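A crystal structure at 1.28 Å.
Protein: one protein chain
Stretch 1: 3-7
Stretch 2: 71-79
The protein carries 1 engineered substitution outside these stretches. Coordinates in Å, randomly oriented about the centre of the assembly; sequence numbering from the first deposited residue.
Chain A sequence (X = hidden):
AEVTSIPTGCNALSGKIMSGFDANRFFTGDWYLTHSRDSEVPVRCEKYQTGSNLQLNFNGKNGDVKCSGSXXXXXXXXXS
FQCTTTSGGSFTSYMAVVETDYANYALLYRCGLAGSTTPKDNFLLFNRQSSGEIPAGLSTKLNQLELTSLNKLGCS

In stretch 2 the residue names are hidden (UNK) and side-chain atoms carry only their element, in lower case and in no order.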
# COMPACT_ATOMS: atom_id res chain seq x y z
N VAL A 3 -10.95 -10.82 12.83
CA VAL A 3 -11.18 -9.39 12.64
C VAL A 3 -11.98 -9.17 11.35
O VAL A 3 -11.58 -9.60 10.28
CB VAL A 3 -9.86 -8.62 12.60
CG1 VAL A 3 -10.11 -7.18 12.21
CG2 VAL A 3 -9.18 -8.69 13.97
N THR A 4 -13.11 -8.48 11.48
CA THR A 4 -14.09 -8.42 10.39
C THR A 4 -14.21 -7.04 9.75
O THR A 4 -14.94 -6.87 8.77
CB THR A 4 -15.47 -8.86 10.88
OG1 THR A 4 -15.81 -8.12 12.06
CG2 THR A 4 -15.45 -10.34 11.21
N SER A 5 -13.51 -6.06 10.29
CA SER A 5 -13.48 -4.74 9.68
C SER A 5 -12.16 -4.07 10.02
O SER A 5 -11.46 -4.49 10.94
CB SER A 5 -14.67 -3.88 10.12
OG SER A 5 -14.75 -3.74 11.53
N ILE A 6 -11.81 -3.04 9.25
CA ILE A 6 -10.57 -2.33 9.47
C ILE A 6 -10.60 -1.60 10.82
O ILE A 6 -11.66 -1.35 11.38
CB ILE A 6 -10.32 -1.35 8.32
CG1 ILE A 6 -11.42 -0.28 8.25
CG2 ILE A 6 -10.17 -2.14 7.00
CD1 ILE A 6 -11.26 0.68 7.10
N PRO A 7 -9.41 -1.26 11.35
CA PRO A 7 -9.39 -0.63 12.68
C PRO A 7 -10.14 0.69 12.72
O PRO A 7 -10.13 1.45 11.74
CB PRO A 7 -7.89 -0.41 12.94
CG PRO A 7 -7.21 -1.42 12.09
CD PRO A 7 -8.05 -1.53 10.85
N UNK A 71 -8.63 -11.13 2.64
CA UNK A 71 -9.65 -10.10 2.47
C UNK A 71 -10.30 -9.77 3.80
O UNK A 71 -10.40 -10.60 4.69
o UNK A 71 -11.27 -11.79 1.88
c UNK A 71 -10.16 -10.65 0.08
c UNK A 71 -10.73 -10.53 1.47
N UNK A 72 -10.75 -8.52 3.94
CA UNK A 72 -11.47 -8.07 5.12
C UNK A 72 -12.95 -8.17 4.81
O UNK A 72 -13.46 -7.46 3.92
c UNK A 72 -11.87 -6.19 6.71
c UNK A 72 -11.10 -6.63 5.50
c UNK A 72 -9.60 -6.52 5.76
N UNK A 73 -13.64 -9.05 5.52
CA UNK A 73 -15.03 -9.37 5.25
C UNK A 73 -15.96 -8.15 5.16
O UNK A 73 -16.83 -8.08 4.29
c UNK A 73 -15.54 -10.33 6.32
o UNK A 73 -16.91 -10.63 6.13
N UNK A 74 -15.79 -7.19 6.06
CA UNK A 74 -16.73 -6.10 6.18
C UNK A 74 -16.43 -4.86 5.36
O UNK A 74 -17.25 -3.96 5.32
N UNK A 75 -15.27 -4.82 4.71
CA UNK A 75 -14.83 -3.63 3.98
C UNK A 75 -14.35 -3.99 2.59
O UNK A 75 -13.22 -4.46 2.40
n UNK A 75 -14.85 -1.33 6.15
o UNK A 75 -13.70 -3.01 7.10
c UNK A 75 -14.09 -2.42 6.09
c UNK A 75 -13.69 -2.89 4.71
N UNK A 76 -15.23 -3.80 1.61
CA UNK A 76 -14.94 -4.13 0.23
C UNK A 76 -13.66 -3.46 -0.26
O UNK A 76 -13.46 -2.26 -0.06
c UNK A 76 -16.12 -3.71 -0.65
c UNK A 76 -16.04 -4.15 -2.08
n UNK A 76 -17.12 -2.60 -3.60
o UNK A 76 -18.32 -4.32 -2.80
c UNK A 76 -17.26 -3.70 -2.87
N UNK A 77 -12.79 -4.27 -0.85
CA UNK A 77 -11.53 -3.77 -1.39
C UNK A 77 -10.37 -3.84 -0.43
O UNK A 77 -9.21 -3.72 -0.85
N UNK A 78 -10.64 -4.05 0.85
CA UNK A 78 -9.57 -4.06 1.84
C UNK A 78 -8.98 -5.44 2.08
O UNK A 78 -9.67 -6.48 2.03
c UNK A 78 -10.91 -1.16 2.74
c UNK A 78 -10.77 0.23 2.79
c UNK A 78 -8.77 -1.39 3.78
c UNK A 78 -8.64 -0.03 3.82
c UNK A 78 -9.91 -1.98 3.24
c UNK A 78 -9.63 0.78 3.34
c UNK A 78 -10.05 -3.47 3.17
N UNK A 79 -7.69 -5.42 2.38
CA UNK A 79 -6.91 -6.59 2.73
C UNK A 79 -6.25 -6.37 4.07
O UNK A 79 -5.86 -5.25 4.40
c UNK A 79 -6.44 -7.30 0.35
c UNK A 79 -7.60 -8.11 -2.03
c UNK A 79 -6.92 -6.37 -0.55
c UNK A 79 -5.84 -6.86 1.66
o UNK A 79 -8.18 -8.51 -3.21
c UNK A 79 -7.50 -6.76 -1.74
c UNK A 79 -7.15 -9.05 -1.14
c UNK A 79 -6.58 -8.65 0.04
O HOH W 1 -12.32 -10.45 7.86

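Position 71 has three side-chain atoms: a first carbon that carries one oxygen and one carbon. This beta-branched hydroxyl pattern is Thr71, whose side chain is out of reach of stretch 1 and takes no part in the contact.

Position 72 also branches at its first carbon, but both branches are carbon, three in all, which identifies Val72. Its chi1 is t and its CB points toward stretch 1, where CG1 lies 3.7 Å from Ser5 CA and 3.8 Å from Thr4 O.

At position 73 one carbon is followed by one oxygen, so the residue is Ser73. Its CB points sideways, and the backbone makes the useful link: a water accepts from Ser73 N at 3.0 Å and donates to Val3 O at 2.7 Å.

Position 74 has no atoms beyond the backbone and is Gly74. Its N donates to Thr4 O at 2.9 Å, a weak bond because the angle at hydrogen is 127°. An ideal CB here would lie 2.5 Å from Thr4 O, a clash, so the close approach depends on the bare backbone.

Position 75 shows two carbons, the second bearing one oxygen and one nitrogen: a short amide, Asn75. With chi1 m, its OD1 accepts from Ile6 N at 2.9 Å and 155°, and the same oxygen sits 3.1 Å from Ser5 CA.

Position 76 has three carbons, the third carrying oxygen and nitrogen. This longer amide is Gln76, its side chain out of reach of stretch 1.

Position 77 again lacks side-chain atoms. Phi/psi of 93/-15° would jam a CB against the carbonyl oxygen of the preceding residue, in keeping with Gly77, and stretch 1 plays no part in that restriction.

Position 78 has one carbon followed by a ring of six carbons without a hydroxyl, hence Phe78. Its CD2 is 3.6 Å from Ile6 CG2, while Ile6 CD1 stands over one ring face, 4.3 Å from the centroid and 17° off the normal, a CH-pi contact.

Position 79 has the same ring plus one oxygen and is therefore Tyr79; its CB points away from stretch 1.

The contact buries 314 Å² in total and combines polar and apolar parts. Type I and type II turns, 72-75 and 75-78, meet at Asn75, whose side chain satisfies the Ile6 amide. Alongside, Gly74 and the water hold the backbone of Thr4 and Val3, while the Ile6 side chain packs against Phe78 and, more loosely, Val72, with Ile6 CG2 4.4 Å from Val72 CG1.

Stretch 2 (71-79) TVSGNQGFY
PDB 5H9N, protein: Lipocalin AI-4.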